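Local structure of penicillin-binding protein PbpB (Mycobacterium tuberculosis, 6KGU) at residues V194-N199 with T230-A235. The protein takes part in the synthesis of cross-linked peptidoglycan from lipid intermediates during cell wall biogenesis and binds beta-lactam antibiotics such as aztreonam. Numbering follows the deposited sequence.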
ATOM      1  N   VAL A 194      18.884   1.287 -10.745  1.00 36.66           N
ATOM      2  CA  VAL A 194      18.928   0.795  -9.367  1.00 29.52           C
ATOM      3  C   VAL A 194      17.573   1.065  -8.713  1.00 33.53           C
ATOM      4  O   VAL A 194      17.168   2.223  -8.575  1.00 31.19           O
ATOM      5  CB  VAL A 194      20.053   1.471  -8.564  1.00 37.20           C
ATOM      6  CG1 VAL A 194      20.110   0.907  -7.143  1.00 31.27           C
ATOM      7  CG2 VAL A 194      21.423   1.339  -9.285  1.00 37.04           C
ATOM      8  N   LEU A 195      16.870   0.006  -8.307  1.00 31.07           N
ATOM      9  CA  LEU A 195      15.563   0.156  -7.678  1.00 30.73           C
ATOM     10  C   LEU A 195      15.700   0.343  -6.166  1.00 32.72           C
ATOM     11  O   LEU A 195      16.717  -0.003  -5.561  1.00 28.78           O
ATOM     12  CB  LEU A 195      14.678  -1.061  -7.963  1.00 26.99           C
ATOM     13  CG  LEU A 195      14.513  -1.389  -9.455  1.00 33.00           C
ATOM     14  CD1 LEU A 195      13.645  -2.610  -9.666  1.00 29.16           C
ATOM     15  CD2 LEU A 195      13.921  -0.184 -10.193  1.00 28.58           C
ATOM     16  N   THR A 196      14.643   0.883  -5.556  1.00 28.96           N
ATOM     17  CA  THR A 196      14.558   0.911  -4.098  1.00 28.24           C
ATOM     18  C   THR A 196      14.257  -0.459  -3.498  1.00 33.04           C
ATOM     19  O   THR A 196      14.395  -0.619  -2.278  1.00 27.61           O
ATOM     20  CB  THR A 196      13.483   1.910  -3.655  1.00 31.54           C
ATOM     21  OG1 THR A 196      12.225   1.552  -4.247  1.00 31.52           O
ATOM     22  CG2 THR A 196      13.845   3.326  -4.087  1.00 25.90           C
ATOM     23  N   LEU A 197      13.815  -1.425  -4.316  1.00 31.06           N
ATOM     24  CA  LEU A 197      13.476  -2.757  -3.827  1.00 28.96           C
ATOM     25  C   LEU A 197      14.644  -3.402  -3.093  1.00 32.73           C
ATOM     26  O   LEU A 197      15.810  -3.231  -3.459  1.00 34.53           O
ATOM     27  CB  LEU A 197      13.061  -3.689  -4.979  1.00 25.65           C
ATOM     28  CG  LEU A 197      11.798  -3.363  -5.786  1.00 29.07           C
ATOM     29  CD1 LEU A 197      11.535  -4.453  -6.844  1.00 27.11           C
ATOM     30  CD2 LEU A 197      10.561  -3.175  -4.877  1.00 24.52           C
ATOM     31  N   ASP A 198      14.311  -4.159  -2.060  1.00 27.69           N
ATOM     32  CA  ASP A 198      15.232  -5.070  -1.400  1.00 31.86           C
ATOM     33  C   ASP A 198      14.777  -6.475  -1.772  1.00 31.56           C
ATOM     34  O   ASP A 198      13.704  -6.912  -1.348  1.00 31.52           O
ATOM     35  CB  ASP A 198      15.219  -4.834   0.110  1.00 30.30           C
ATOM     36  CG  ASP A 198      16.149  -5.766   0.867  1.00 37.48           C
ATOM     37  OD1 ASP A 198      16.180  -6.970   0.570  1.00 36.41           O
ATOM     38  OD2 ASP A 198      16.840  -5.281   1.779  1.00 36.99           O
ATOM     39  N   ASN A 199      15.607  -7.185  -2.547  1.00 35.32           N
ATOM     40  CA  ASN A 199      15.200  -8.475  -3.095  1.00 31.69           C
ATOM     41  C   ASN A 199      14.866  -9.480  -2.006  1.00 33.77           C
ATOM     42  O   ASN A 199      13.981 -10.312  -2.202  1.00 30.79           O
ATOM     43  CB  ASN A 199      16.286  -9.027  -4.020  1.00 32.10           C
ATOM     44  CG  ASN A 199      16.244  -8.388  -5.409  1.00 40.97           C
ATOM     45  OD1 ASN A 199      15.368  -7.564  -5.698  1.00 36.07           O
ATOM     46  ND2 ASN A 199      17.183  -8.764  -6.268  1.00 34.77           N
ATOM     47  N   THR A 230      11.533   7.547   4.367  1.00 29.94           N
ATOM     48  CA  THR A 230      11.756   8.015   2.999  1.00 31.85           C
ATOM     49  C   THR A 230      10.624   7.682   2.039  1.00 34.99           C
ATOM     50  O   THR A 230      10.585   8.254   0.939  1.00 34.43           O
ATOM     51  CB  THR A 230      13.034   7.394   2.420  1.00 35.24           C
ATOM     52  OG1 THR A 230      12.835   5.982   2.240  1.00 31.49           O
ATOM     53  CG2 THR A 230      14.216   7.616   3.351  1.00 42.35           C
ATOM     54  N   GLY A 231       9.733   6.748   2.396  1.00 30.35           N
ATOM     55  CA  GLY A 231       8.709   6.311   1.459  1.00 26.40           C
ATOM     56  C   GLY A 231       9.227   5.533   0.274  1.00 29.02           C
ATOM     57  O   GLY A 231       8.477   5.300  -0.679  1.00 31.04           O
ATOM     58  N   GLU A 232      10.481   5.098   0.302  1.00 28.62           N
ATOM     59  CA  GLU A 232      10.971   4.263  -0.778  1.00 30.14           C
ATOM     60  C   GLU A 232      10.236   2.931  -0.760  1.00 29.59           C
ATOM     61  O   GLU A 232       9.849   2.426   0.298  1.00 29.35           O
ATOM     62  CB  GLU A 232      12.484   4.058  -0.665  1.00 30.08           C
ATOM     63  CG  GLU A 232      13.300   5.321  -0.943  1.00 34.02           C
ATOM     64  CD  GLU A 232      14.803   5.074  -0.989  1.00 40.39           C
ATOM     65  OE1 GLU A 232      15.296   4.135  -0.318  1.00 37.71           O
ATOM     66  OE2 GLU A 232      15.496   5.829  -1.705  1.00 50.76           O
ATOM     67  N   VAL A 233      10.015   2.382  -1.951  1.00 29.20           N
ATOM     68  CA  VAL A 233       9.314   1.111  -2.109  1.00 23.76           C
ATOM     69  C   VAL A 233      10.305  -0.028  -1.897  1.00 28.46           C
ATOM     70  O   VAL A 233      11.163  -0.283  -2.750  1.00 25.87           O
ATOM     71  CB  VAL A 233       8.653   1.007  -3.484  1.00 27.34           C
ATOM     72  CG1 VAL A 233       8.033  -0.380  -3.655  1.00 26.49           C
ATOM     73  CG2 VAL A 233       7.605   2.135  -3.655  1.00 24.85           C
ATOM     74  N   LEU A 234      10.180  -0.726  -0.765  1.00 24.62           N
ATOM     75  CA  LEU A 234      11.060  -1.855  -0.450  1.00 26.83           C
ATOM     76  C   LEU A 234      10.528  -3.183  -0.980  1.00 26.93           C
ATOM     77  O   LEU A 234      11.311  -4.102  -1.243  1.00 31.56           O
ATOM     78  CB  LEU A 234      11.256  -1.960   1.070  1.00 26.51           C
ATOM     79  CG  LEU A 234      11.890  -0.762   1.803  1.00 32.02           C
ATOM     80  CD1 LEU A 234      12.207  -1.109   3.256  1.00 29.84           C
ATOM     81  CD2 LEU A 234      13.160  -0.278   1.081  1.00 32.23           C
ATOM     82  N   ALA A 235       9.213  -3.317  -1.112  1.00 28.80           N
ATOM     83  CA  ALA A 235       8.604  -4.501  -1.709  1.00 31.03           C
ATOM     84  C   ALA A 235       7.268  -4.095  -2.313  1.00 30.01           C
ATOM     85  O   ALA A 235       6.553  -3.265  -1.745  1.00 25.71           O
ATOM     86  CB  ALA A 235       8.392  -5.630  -0.684  1.00 23.91           C
TER
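The Thr196 hydroxyl donates to the backbone carbonyl of Val233, with OG1 2.6 Å from Val233 O and tilted 27° from the carbonyl plane; Arg410 O is a second carbonyl within bonding distance, competing for the same proton. With chi1 at 57°, OG1 sits between the backbone N and the carbonyl carbon of Thr196, while CG2 lies beside the backbone N and meets the side chain of Glu232. The threonine side chain crosses the extended glutamate at a slant, its methyl CG2 3.7 Å from Glu232 CD and nearly as close to CB and CG. Two residues further on, Asp198 N gives a nearly straight bond to Leu234 O (3.1 Å, 172° at the hydrogen). Between these two bonds Leu197 brings CD2 to 4.0 Å from Val233 CG1, and Leu234 CD2 lies 3.6 Å from Thr196 O. The contact joins two sheets: 194-199 leaves strand 192-195 of the mixed sheet, whereas 230-235 enters an edge strand (233-238) of the antiparallel sheet in the transpeptidase domain, where Leu234 and Ala235 form a classic beta bulge against strand 220-227. Asp198 is also the N-cap of helix 199-216, its OD1 accepting from Ile201 N. Both carboxylate oxygens of Glu232 are engaged in salt bridges, OE2 with Lys413 and OE1 with Arg24, whose NH1 also hydrogen-bonds Thr196 O, bridging the two segments. Just before Glu232, an ST turn has its N donating to Thr230 OG1 (3.2 Å).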